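Local coordinates for phosphoglycerate kinase (Coxiella burnetii, PDB 4NG4), which catalyses the reversible transfer of a phosphate group between ATP and 3-phosphoglycerate in glycolysis, and is caught here with bound ADP and a magnesium ion, at residues Lys204-Ile209 and Asn247-Ala252; Lys234-Ser239 and Gln255-Ala260; Arg187-Pro192 and Glu384-Lys389. All coordinates share one frame; numbering follows the deposited sequence.

Contact 1. Residues Lys204-Ile209 and Asn247-Ala252; sequences KVSTKI and NEWLDA. With ADP (adenosine-5'-diphosphate), chain E.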
loop_
_atom_site.group_PDB
_atom_site.type_symbol
_atom_site.label_atom_id
_atom_site.label_comp_id
_atom_site.label_asym_id
_atom_site.label_seq_id
_atom_site.Cartn_x
_atom_site.Cartn_y
_atom_site.Cartn_z
ATOM N N LYS A 204 1.015 13.121 10.474
ATOM C CA LYS A 204 -0.078 13.090 11.433
ATOM C C LYS A 204 -0.144 11.772 12.169
ATOM O O LYS A 204 -0.134 10.714 11.528
ATOM C CB LYS A 204 -1.418 13.249 10.702
ATOM C CG LYS A 204 -1.651 14.581 10.020
ATOM C CD LYS A 204 -2.875 14.534 9.129
ATOM C CE LYS A 204 -3.060 15.850 8.404
ATOM N NZ LYS A 204 -4.017 15.711 7.301
ATOM N N VAL A 205 -0.239 11.851 13.502
ATOM C CA VAL A 205 -0.616 10.713 14.374
ATOM C C VAL A 205 -1.972 10.154 13.988
ATOM O O VAL A 205 -2.158 8.943 13.925
ATOM C CB VAL A 205 -0.748 11.150 15.865
ATOM C CG1 VAL A 205 -1.465 10.071 16.705
ATOM C CG2 VAL A 205 0.593 11.475 16.440
ATOM N N SER A 206 -2.896 11.074 13.729
ATOM C CA SER A 206 -4.316 10.785 13.547
ATOM C C SER A 206 -4.628 9.946 12.325
ATOM O O SER A 206 -5.695 9.379 12.235
ATOM C CB SER A 206 -5.081 12.096 13.435
ATOM O OG SER A 206 -4.662 12.823 12.299
ATOM N N THR A 207 -3.710 9.888 11.372
ATOM C CA THR A 207 -3.914 9.069 10.188
ATOM C C THR A 207 -3.218 7.730 10.314
ATOM O O THR A 207 -3.397 6.875 9.448
ATOM C CB THR A 207 -3.344 9.747 8.960
ATOM O OG1 THR A 207 -2.016 10.152 9.254
ATOM C CG2 THR A 207 -4.146 10.972 8.594
ATOM N N LYS A 208 -2.434 7.542 11.380
ATOM C CA LYS A 208 -1.648 6.318 11.539
ATOM C C LYS A 208 -1.734 5.633 12.911
ATOM O O LYS A 208 -0.999 4.672 13.188
ATOM C CB LYS A 208 -0.193 6.615 11.143
ATOM C CG LYS A 208 -0.105 7.032 9.680
ATOM C CD LYS A 208 1.223 6.741 9.028
ATOM C CE LYS A 208 1.053 6.819 7.504
ATOM N NZ LYS A 208 2.329 6.754 6.754
ATOM N N ILE A 209 -2.664 6.095 13.740
ATOM C CA ILE A 209 -2.825 5.603 15.088
ATOM C C ILE A 209 -3.329 4.166 15.101
ATOM O O ILE A 209 -2.969 3.379 15.979
ATOM C CB ILE A 209 -3.801 6.491 15.872
ATOM C CG1 ILE A 209 -3.671 6.242 17.386
ATOM C CG2 ILE A 209 -5.241 6.274 15.395
ATOM C CD1 ILE A 209 -2.337 6.634 17.947
ATOM N N ASN A 247 -1.948 18.611 18.513
ATOM C CA ASN A 247 -2.280 18.793 19.931
ATOM C C ASN A 247 -3.444 17.934 20.369
ATOM O O ASN A 247 -3.497 17.472 21.507
ATOM C CB ASN A 247 -2.646 20.254 20.223
ATOM C CG ASN A 247 -1.435 21.150 20.470
ATOM O OD1 ASN A 247 -0.342 20.911 19.961
ATOM N ND2 ASN A 247 -1.634 22.190 21.253
ATOM N N GLU A 248 -4.397 17.726 19.477
ATOM C CA GLU A 248 -5.614 17.019 19.856
ATOM C C GLU A 248 -5.410 15.531 20.084
ATOM O O GLU A 248 -6.316 14.850 20.569
ATOM C CB GLU A 248 -6.742 17.302 18.858
ATOM C CG GLU A 248 -7.628 18.466 19.332
ATOM C CD GLU A 248 -8.393 19.126 18.227
ATOM O OE1 GLU A 248 -8.427 18.572 17.119
ATOM O OE2 GLU A 248 -8.968 20.201 18.470
ATOM N N TRP A 249 -4.207 15.047 19.773
ATOM C CA TRP A 249 -3.865 13.633 19.911
ATOM C C TRP A 249 -2.729 13.412 20.913
ATOM O O TRP A 249 -2.161 12.323 20.975
ATOM C CB TRP A 249 -3.489 13.062 18.532
ATOM C CG TRP A 249 -4.659 12.962 17.610
ATOM C CD1 TRP A 249 -5.206 13.955 16.860
ATOM C CD2 TRP A 249 -5.442 11.795 17.356
ATOM N NE1 TRP A 249 -6.288 13.481 16.154
ATOM C CE2 TRP A 249 -6.451 12.156 16.442
ATOM C CE3 TRP A 249 -5.384 10.480 17.811
ATOM C CZ2 TRP A 249 -7.379 11.252 15.972
ATOM C CZ3 TRP A 249 -6.309 9.588 17.351
ATOM C CH2 TRP A 249 -7.297 9.973 16.439
ATOM N N LEU A 250 -2.417 14.429 21.715
ATOM C CA LEU A 250 -1.376 14.300 22.737
ATOM C C LEU A 250 -1.756 13.252 23.786
ATOM O O LEU A 250 -0.926 12.445 24.189
ATOM C CB LEU A 250 -1.104 15.641 23.411
ATOM C CG LEU A 250 -0.645 16.751 22.458
ATOM C CD1 LEU A 250 -0.602 18.124 23.183
ATOM C CD2 LEU A 250 0.678 16.396 21.769
ATOM N N ASP A 251 -3.005 13.268 24.235
ATOM C CA ASP A 251 -3.489 12.236 25.147
ATOM C C ASP A 251 -3.402 10.843 24.520
ATOM O O ASP A 251 -3.081 9.867 25.208
ATOM C CB ASP A 251 -4.940 12.504 25.566
ATOM C CG ASP A 251 -5.083 13.725 26.443
ATOM O OD1 ASP A 251 -4.054 14.277 26.873
ATOM O OD2 ASP A 251 -6.235 14.120 26.708
ATOM N N ALA A 252 -3.706 10.755 23.229
ATOM C CA ALA A 252 -3.637 9.482 22.511
ATOM C C ALA A 252 -2.196 8.999 22.461
ATOM O O ALA A 252 -1.905 7.846 22.773
ATOM C CB ALA A 252 -4.192 9.620 21.110
HETATM P PB ADP E . 3.828 8.001 3.329
HETATM O O1B ADP E . 5.211 7.657 2.835
HETATM O O2B ADP E . 2.960 8.657 2.274
HETATM O O3B ADP E . 3.151 6.893 4.101
HETATM P PA ADP E . 2.994 10.020 5.191
HETATM O O1A ADP E . 1.805 10.189 4.277
HETATM O O2A ADP E . 2.749 9.436 6.557
HETATM O O3A ADP E . 4.128 9.124 4.459
HETATM O "O5'" ADP E . 3.654 11.493 5.344
HETATM C "C5'" ADP E . 4.955 11.816 4.837
HETATM C "C4'" ADP E . 5.028 13.282 4.435
HETATM O "O4'" ADP E . 5.035 14.098 5.612
HETATM C "C3'" ADP E . 6.293 13.596 3.633
HETATM O "O3'" ADP E . 5.962 14.117 2.337
HETATM C "C2'" ADP E . 7.079 14.584 4.488
HETATM O "O2'" ADP E . 7.590 15.691 3.740
HETATM C "C1'" ADP E . 6.105 15.054 5.570
HETATM N N9 ADP E . 6.792 15.210 6.894
HETATM C C8 ADP E . 7.426 14.242 7.599
HETATM N N7 ADP E . 7.942 14.754 8.747
HETATM C C5 ADP E . 7.640 16.067 8.798
HETATM C C6 ADP E . 7.877 17.195 9.733
HETATM N N6 ADP E . 8.565 17.030 10.890
HETATM N N1 ADP E . 7.371 18.408 9.388
HETATM C C2 ADP E . 6.679 18.626 8.245
HETATM N N3 ADP E . 6.434 17.646 7.354
HETATM C C4 ADP E . 6.879 16.370 7.569
#

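Contact 2. Residues Lys234-Ser239 and Gln255-Ala260; sequences KAQGYS and QFWEKA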
loop_
_atom_site.group_PDB
_atom_site.type_symbol
_atom_site.label_atom_id
_atom_site.label_comp_id
_atom_site.label_asym_id
_atom_site.label_seq_id
_atom_site.Cartn_x
_atom_site.Cartn_y
_atom_site.Cartn_z
ATOM N N LYS A 234 6.051 15.829 22.365
ATOM C CA LYS A 234 5.311 16.878 23.057
ATOM C C LYS A 234 4.365 16.281 24.119
ATOM O O LYS A 234 4.137 16.892 25.182
ATOM C CB LYS A 234 4.547 17.722 22.034
ATOM C CG LYS A 234 3.719 18.863 22.610
ATOM C CD LYS A 234 3.668 19.978 21.619
ATOM C CE LYS A 234 2.493 20.888 21.802
ATOM N NZ LYS A 234 2.541 21.859 20.639
ATOM N N ALA A 235 3.835 15.087 23.845
ATOM C CA ALA A 235 3.111 14.310 24.863
ATOM C C ALA A 235 3.998 13.999 26.046
ATOM O O ALA A 235 3.511 13.938 27.153
ATOM C CB ALA A 235 2.568 13.016 24.278
ATOM N N GLN A 236 5.292 13.801 25.806
ATOM C CA GLN A 236 6.266 13.563 26.878
ATOM C C GLN A 236 6.684 14.822 27.643
ATOM O O GLN A 236 7.338 14.734 28.671
ATOM C CB GLN A 236 7.516 12.872 26.326
ATOM C CG GLN A 236 7.281 11.411 25.955
ATOM C CD GLN A 236 8.514 10.566 26.152
ATOM O OE1 GLN A 236 9.658 11.035 26.040
ATOM N NE2 GLN A 236 8.291 9.312 26.460
ATOM N N GLY A 237 6.330 15.988 27.129
ATOM C CA GLY A 237 6.578 17.240 27.834
ATOM C C GLY A 237 7.767 18.043 27.327
ATOM O O GLY A 237 8.154 19.018 27.949
ATOM N N TYR A 238 8.352 17.631 26.203
ATOM C CA TYR A 238 9.410 18.413 25.567
ATOM C C TYR A 238 8.793 19.639 24.903
ATOM O O TYR A 238 7.601 19.650 24.598
ATOM C CB TYR A 238 10.189 17.591 24.531
ATOM C CG TYR A 238 10.895 16.370 25.081
ATOM C CD1 TYR A 238 12.113 16.476 25.733
ATOM C CD2 TYR A 238 10.350 15.105 24.932
ATOM C CE1 TYR A 238 12.765 15.349 26.226
ATOM C CE2 TYR A 238 10.987 13.976 25.410
ATOM C CZ TYR A 238 12.194 14.093 26.055
ATOM O OH TYR A 238 12.812 12.944 26.536
ATOM N N SER A 239 9.624 20.664 24.711
ATOM C CA SER A 239 9.280 21.847 23.926
ATOM C C SER A 239 9.761 21.662 22.482
ATOM O O SER A 239 10.896 21.252 22.257
ATOM C CB SER A 239 9.936 23.089 24.537
ATOM O OG SER A 239 9.454 23.313 25.851
ATOM N N GLN A 255 -0.938 7.913 25.970
ATOM C CA GLN A 255 -1.468 6.613 26.348
ATOM C C GLN A 255 -0.853 5.496 25.523
ATOM O O GLN A 255 -0.670 4.388 26.013
ATOM C CB GLN A 255 -2.971 6.597 26.164
ATOM C CG GLN A 255 -3.649 5.396 26.767
ATOM C CD GLN A 255 -5.011 5.193 26.184
ATOM O OE1 GLN A 255 -5.159 4.690 25.061
ATOM N NE2 GLN A 255 -6.030 5.601 26.931
ATOM N N PHE A 256 -0.555 5.772 24.263
ATOM C CA PHE A 256 0.105 4.776 23.428
ATOM C C PHE A 256 1.529 4.508 23.929
ATOM O O PHE A 256 1.981 3.362 23.956
ATOM C CB PHE A 256 0.133 5.209 21.967
ATOM C CG PHE A 256 0.772 4.206 21.072
ATOM C CD1 PHE A 256 2.143 4.180 20.912
ATOM C CD2 PHE A 256 0.014 3.254 20.435
ATOM C CE1 PHE A 256 2.741 3.236 20.102
ATOM C CE2 PHE A 256 0.602 2.306 19.644
ATOM C CZ PHE A 256 1.973 2.294 19.475
ATOM N N TRP A 257 2.220 5.572 24.336
ATOM C CA TRP A 257 3.560 5.449 24.933
ATOM C C TRP A 257 3.512 4.509 26.126
ATOM O O TRP A 257 4.389 3.669 26.287
ATOM C CB TRP A 257 4.143 6.816 25.376
ATOM C CG TRP A 257 5.609 6.688 25.754
ATOM C CD1 TRP A 257 6.696 6.759 24.912
ATOM C CD2 TRP A 257 6.131 6.413 27.047
ATOM N NE1 TRP A 257 7.856 6.553 25.611
ATOM C CE2 TRP A 257 7.539 6.333 26.924
ATOM C CE3 TRP A 257 5.549 6.218 28.298
ATOM C CZ2 TRP A 257 8.372 6.091 28.013
ATOM C CZ3 TRP A 257 6.374 5.976 29.379
ATOM C CH2 TRP A 257 7.774 5.922 29.231
ATOM N N GLU A 258 2.486 4.667 26.960
ATOM C CA GLU A 258 2.353 3.861 28.174
ATOM C C GLU A 258 2.051 2.391 27.858
ATOM O O GLU A 258 2.671 1.502 28.416
ATOM C CB GLU A 258 1.283 4.455 29.082
ATOM C CG GLU A 258 1.699 5.805 29.659
ATOM C CD GLU A 258 0.607 6.474 30.495
ATOM O OE1 GLU A 258 -0.486 5.862 30.666
ATOM O OE2 GLU A 258 0.852 7.613 30.976
ATOM N N LYS A 259 1.117 2.154 26.942
ATOM C CA LYS A 259 0.827 0.811 26.458
ATOM C C LYS A 259 2.097 0.117 26.007
ATOM O O LYS A 259 2.289 -1.076 26.258
ATOM C CB LYS A 259 -0.129 0.863 25.265
ATOM C CG LYS A 259 -1.633 0.906 25.597
ATOM C CD LYS A 259 -2.378 1.741 24.539
ATOM C CE LYS A 259 -3.698 1.166 24.087
ATOM N NZ LYS A 259 -4.015 1.687 22.734
ATOM N N ALA A 260 2.951 0.863 25.315
ATOM C CA ALA A 260 4.221 0.325 24.851
ATOM C C ALA A 260 5.091 -0.078 26.031
ATOM O O ALA A 260 5.684 -1.158 26.036
ATOM C CB ALA A 260 4.930 1.325 23.980
#

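Contact 3. Residues Arg187-Pro192 and Glu384-Lys389; sequences RALENP and EFLEGK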
loop_
_atom_site.group_PDB
_atom_site.type_symbol
_atom_site.label_atom_id
_atom_site.label_comp_id
_atom_site.label_asym_id
_atom_site.label_seq_id
_atom_site.Cartn_x
_atom_site.Cartn_y
_atom_site.Cartn_z
ATOM N N ARG A 187 3.646 -12.469 5.889
ATOM C CA ARG A 187 4.939 -13.066 6.285
ATOM C C ARG A 187 5.572 -12.268 7.425
ATOM O O ARG A 187 6.029 -12.843 8.415
ATOM C CB ARG A 187 5.936 -13.125 5.113
ATOM C CG ARG A 187 7.416 -13.199 5.543
ATOM C CD ARG A 187 8.356 -13.456 4.379
ATOM N NE ARG A 187 9.731 -13.546 4.855
ATOM C CZ ARG A 187 10.740 -14.137 4.209
ATOM N NH1 ARG A 187 10.571 -14.714 3.013
ATOM N NH2 ARG A 187 11.947 -14.155 4.775
ATOM N N ALA A 188 5.599 -10.950 7.271
ATOM C CA ALA A 188 6.183 -10.079 8.275
ATOM C C ALA A 188 5.177 -9.584 9.297
ATOM O O ALA A 188 5.367 -8.490 9.846
ATOM C CB ALA A 188 6.847 -8.886 7.603
ATOM N N LEU A 189 4.119 -10.361 9.555
ATOM C CA LEU A 189 3.095 -9.977 10.554
ATOM C C LEU A 189 2.411 -11.132 11.317
ATOM O O LEU A 189 1.570 -10.872 12.170
ATOM C CB LEU A 189 2.002 -9.129 9.884
ATOM C CG LEU A 189 2.346 -7.742 9.333
ATOM C CD1 LEU A 189 1.037 -7.102 8.815
ATOM C CD2 LEU A 189 3.030 -6.859 10.400
ATOM N N GLU A 190 2.728 -12.387 11.010
ATOM C CA GLU A 190 2.093 -13.519 11.704
ATOM C C GLU A 190 3.078 -14.629 12.082
ATOM O O GLU A 190 2.748 -15.530 12.877
ATOM C CB GLU A 190 0.932 -14.100 10.876
ATOM C CG GLU A 190 -0.430 -13.415 11.102
ATOM C CD GLU A 190 -1.525 -13.927 10.133
ATOM O OE1 GLU A 190 -1.858 -15.141 10.176
ATOM O OE2 GLU A 190 -2.051 -13.115 9.334
ATOM N N ASN A 191 4.260 -14.600 11.476
ATOM C CA ASN A 191 5.437 -15.250 12.056
ATOM C C ASN A 191 6.672 -14.571 11.486
ATOM O O ASN A 191 7.330 -15.093 10.583
ATOM C CB ASN A 191 5.438 -16.760 11.821
ATOM C CG ASN A 191 4.902 -17.528 13.015
ATOM O OD1 ASN A 191 5.392 -17.379 14.142
ATOM N ND2 ASN A 191 3.889 -18.359 12.775
ATOM N N PRO A 192 6.948 -13.357 11.979
ATOM C CA PRO A 192 8.125 -12.630 11.538
ATOM C C PRO A 192 9.387 -13.285 12.067
ATOM O O PRO A 192 9.360 -13.900 13.138
ATOM C CB PRO A 192 7.936 -11.249 12.163
ATOM C CG PRO A 192 7.054 -11.468 13.344
ATOM C CD PRO A 192 6.172 -12.618 12.995
ATOM N N GLU A 384 -4.433 -0.224 5.323
ATOM C CA GLU A 384 -5.555 -0.896 6.023
ATOM C C GLU A 384 -5.266 -2.344 6.458
ATOM O O GLU A 384 -5.818 -2.810 7.465
ATOM C CB GLU A 384 -6.853 -0.843 5.193
ATOM C CG GLU A 384 -7.437 0.568 5.105
ATOM C CD GLU A 384 -8.895 0.619 4.681
ATOM O OE1 GLU A 384 -9.429 -0.395 4.172
ATOM O OE2 GLU A 384 -9.505 1.696 4.861
ATOM N N PHE A 385 -4.409 -3.037 5.708
ATOM C CA PHE A 385 -4.070 -4.432 6.019
ATOM C C PHE A 385 -3.203 -4.490 7.266
ATOM O O PHE A 385 -3.466 -5.272 8.180
ATOM C CB PHE A 385 -3.365 -5.116 4.841
ATOM C CG PHE A 385 -3.209 -6.591 5.015
ATOM C CD1 PHE A 385 -4.236 -7.456 4.661
ATOM C CD2 PHE A 385 -2.043 -7.119 5.544
ATOM C CE1 PHE A 385 -4.104 -8.814 4.826
ATOM C CE2 PHE A 385 -1.901 -8.482 5.705
ATOM C CZ PHE A 385 -2.933 -9.332 5.348
ATOM N N LEU A 386 -2.177 -3.646 7.304
ATOM C CA LEU A 386 -1.321 -3.541 8.474
ATOM C C LEU A 386 -2.066 -2.999 9.709
ATOM O O LEU A 386 -1.637 -3.251 10.842
ATOM C CB LEU A 386 -0.110 -2.658 8.164
ATOM C CG LEU A 386 0.857 -3.119 7.074
ATOM C CD1 LEU A 386 2.052 -2.167 6.982
ATOM C CD2 LEU A 386 1.331 -4.540 7.331
ATOM N N GLU A 387 -3.151 -2.248 9.490
ATOM C CA GLU A 387 -4.056 -1.853 10.563
ATOM C C GLU A 387 -4.784 -3.064 11.153
ATOM O O GLU A 387 -5.232 -3.010 12.304
ATOM C CB GLU A 387 -5.098 -0.856 10.059
ATOM C CG GLU A 387 -4.536 0.483 9.665
ATOM C CD GLU A 387 -5.608 1.532 9.365
ATOM O OE1 GLU A 387 -6.650 1.223 8.762
ATOM O OE2 GLU A 387 -5.392 2.701 9.732
ATOM N N GLY A 388 -4.921 -4.129 10.355
ATOM C CA GLY A 388 -5.532 -5.384 10.794
ATOM C C GLY A 388 -6.993 -5.477 10.431
ATOM O O GLY A 388 -7.738 -6.247 11.029
ATOM N N LYS A 389 -7.385 -4.688 9.431
ATOM C CA LYS A 389 -8.772 -4.580 9.000
ATOM C C LYS A 389 -9.027 -5.574 7.888
ATOM O O LYS A 389 -8.224 -6.487 7.683
ATOM C CB LYS A 389 -9.053 -3.165 8.514
ATOM C CG LYS A 389 -10.527 -2.813 8.505
ATOM C CD LYS A 389 -11.032 -2.430 9.909
ATOM C CE LYS A 389 -12.541 -2.617 10.040
ATOM N NZ LYS A 389 -12.881 -4.062 10.064
#

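Contact 1. Residues Lys204-Ile209 and Asn247-Ala252
The indole of Trp-249 packs against Val-205, Ser-206 and Ile-209 in the Rossmann-like nucleotide-binding domain of phosphoglycerate kinase. Val-205 and Ser-206 lie in the loop between strand 196-202 and helix 209-216, and Ile-209 opens the helix. Ser-206 makes the closest approach: Ser-206 CB sits over one face of the Trp-249 ring in a CH-pi contact, 3.6 Å from the centroid of the five-membered ring and 29° off the ring normal, displaced toward the rim. Serine suits this position because its small CB can rest on the indole while its OG turns to Glu-246, which accepts a hydrogen bond just ahead of the second segment. Val-205 forms the buried, better-covered flank and also leans on Thr-231 of helix 227-235. Its CG1 is anti to the backbone N (chi1 166°), and Val-205 CG1 meets Trp-249 CB at 4.0 Å. Ile-209 reaches the far end of the indole obliquely, where Ile-209 CG2 lies 4.0 Å from Trp-249 CZ3. The beta-branched valine and isoleucine suit a broad indole, since each offers it a methyl close to the backbone. The other side is looser: Ser-206 and the indole itself, at the N-cap position of helix 250-263, both stay partly exposed. The same loop that touches Trp-249 also carries Lys-208, whose long cationic chain is suited to reaching the phosphates. Asn-323 OD1 and Gly-201 O are further partners of its amine, and Lys-208 NZ donates to ADP O2A at 2.7 Å and to ADP O3B at 2.8 Å.

Contact 2. Residues Lys234-Ser239 and Gln255-Ala260
Gln-236 and Trp-257 meet at about a right angle, with the end of the glutamine poised above the flat side of the indole. The amide plane is turned 66° from the ring plane. The two groups are therefore not stacked in parallel; as modelled, the amide comes in steeply, with NE2 leading and Gln-236 CD behind it, 4.1 Å above the Trp-257 ring plane and offset toward the rim. Gln-236 NE2 lies over the pyrrole side of the indole, 3.4 Å from Trp-257 CD1. Both side chains set out from their backbones toward the opposite segment. The glutamine has CG anti to its own carbonyl carbon (chi1 -72°), and a bend at chi2 carries the amide across. In Trp-257, CG anti to the backbone N (chi1 -170°) swings the indole off helix 250-263 to meet it. These long side chains suit the place because the backbones are well separated: Gln-236 CA and Trp-257 CA are 8.8 Å apart. The contact is small and lies at the surface, between the end region of helix 227-235 and the middle of helix 250-263. Gly-237 carries a Schellman motif just after Gln-236, with a positive phi easily adopted by a residue without a beta carbon. Ala-235 touches Ala-253 and Gln-254, and its small methyl is compatible with close helix packing, while the buried Phe-256 faces Leu-212 and Leu-216 of helix 209-216. Gln-236 NE2 and Trp-257 NE1 are both donors, so their 2.9 Å separation, doubtful at this resolution, is no hydrogen bond. An amide end directed at an aromatic face is consistent with loose polar-aromatic packing, and the modelled approach is not evidence of a specific bond.

Contact 3. Residues Arg187-Pro192 and Glu384-Lys389
Leu-189 overlaps the isobutyl group of Leu-386, the two side chains crossing at about a right angle. In both leucines CG is anti to the carbonyl carbon (chi1 -66° and -62°), and Leu-189 CG lies 3.9 Å from Leu-386 CD2; the still closer approach modelled between the CD1 and CD2 methyls is too short for carbons and is doubtful. Beside this pair, Leu-189 CD1 stands obliquely to the Phe-385 ring, approximately 4.5 Å from Phe-385 CD2. Helix 176-190 connects the two domains of the kinase, running from the end of the N-terminal sheet to the first strand of the C-terminal one, and here its C-terminal part packs on helix 380-387. Leucines suit the site because their branched ends fill a buried apolar layer that continues onto Leu-215 and Leu-211 of helix 209-216 and Val-321 of strand 319-323. Helix 380-387 closes with a Schellman motif at Gly-388, whose positive phi of 96° suits a residue lacking a side chain. Leu-386 O is satisfied by Asn-214 ND2. Between the two segments the contact is wholly hydrocarbon, which implies that the attraction comes from burying apolar surface.

Contacts 1 and 2 share helix 250-263 and are neighbours, their centres 11 Å apart. Asn-247 OD1 of contact 1 lies 3.1 Å from Lys-234 NZ of contact 2, and Leu-250 packs on Lys-234. The pair runs from the nucleotide loop outward to the surface: contact 1 includes Lys-208, which grips ADP, whereas contact 2 lies away from the annotated sites. The centre of contact 3 is 21 Å from that of contact 1 and 25 Å from that of contact 2, and along the chain its segments enclose both. Nearest atoms of contacts 1 and 3 are about 5 Å apart, without touching. The side chain of Leu-386 lies about 9 Å from that of Lys-208 and about 10 Å from ADP.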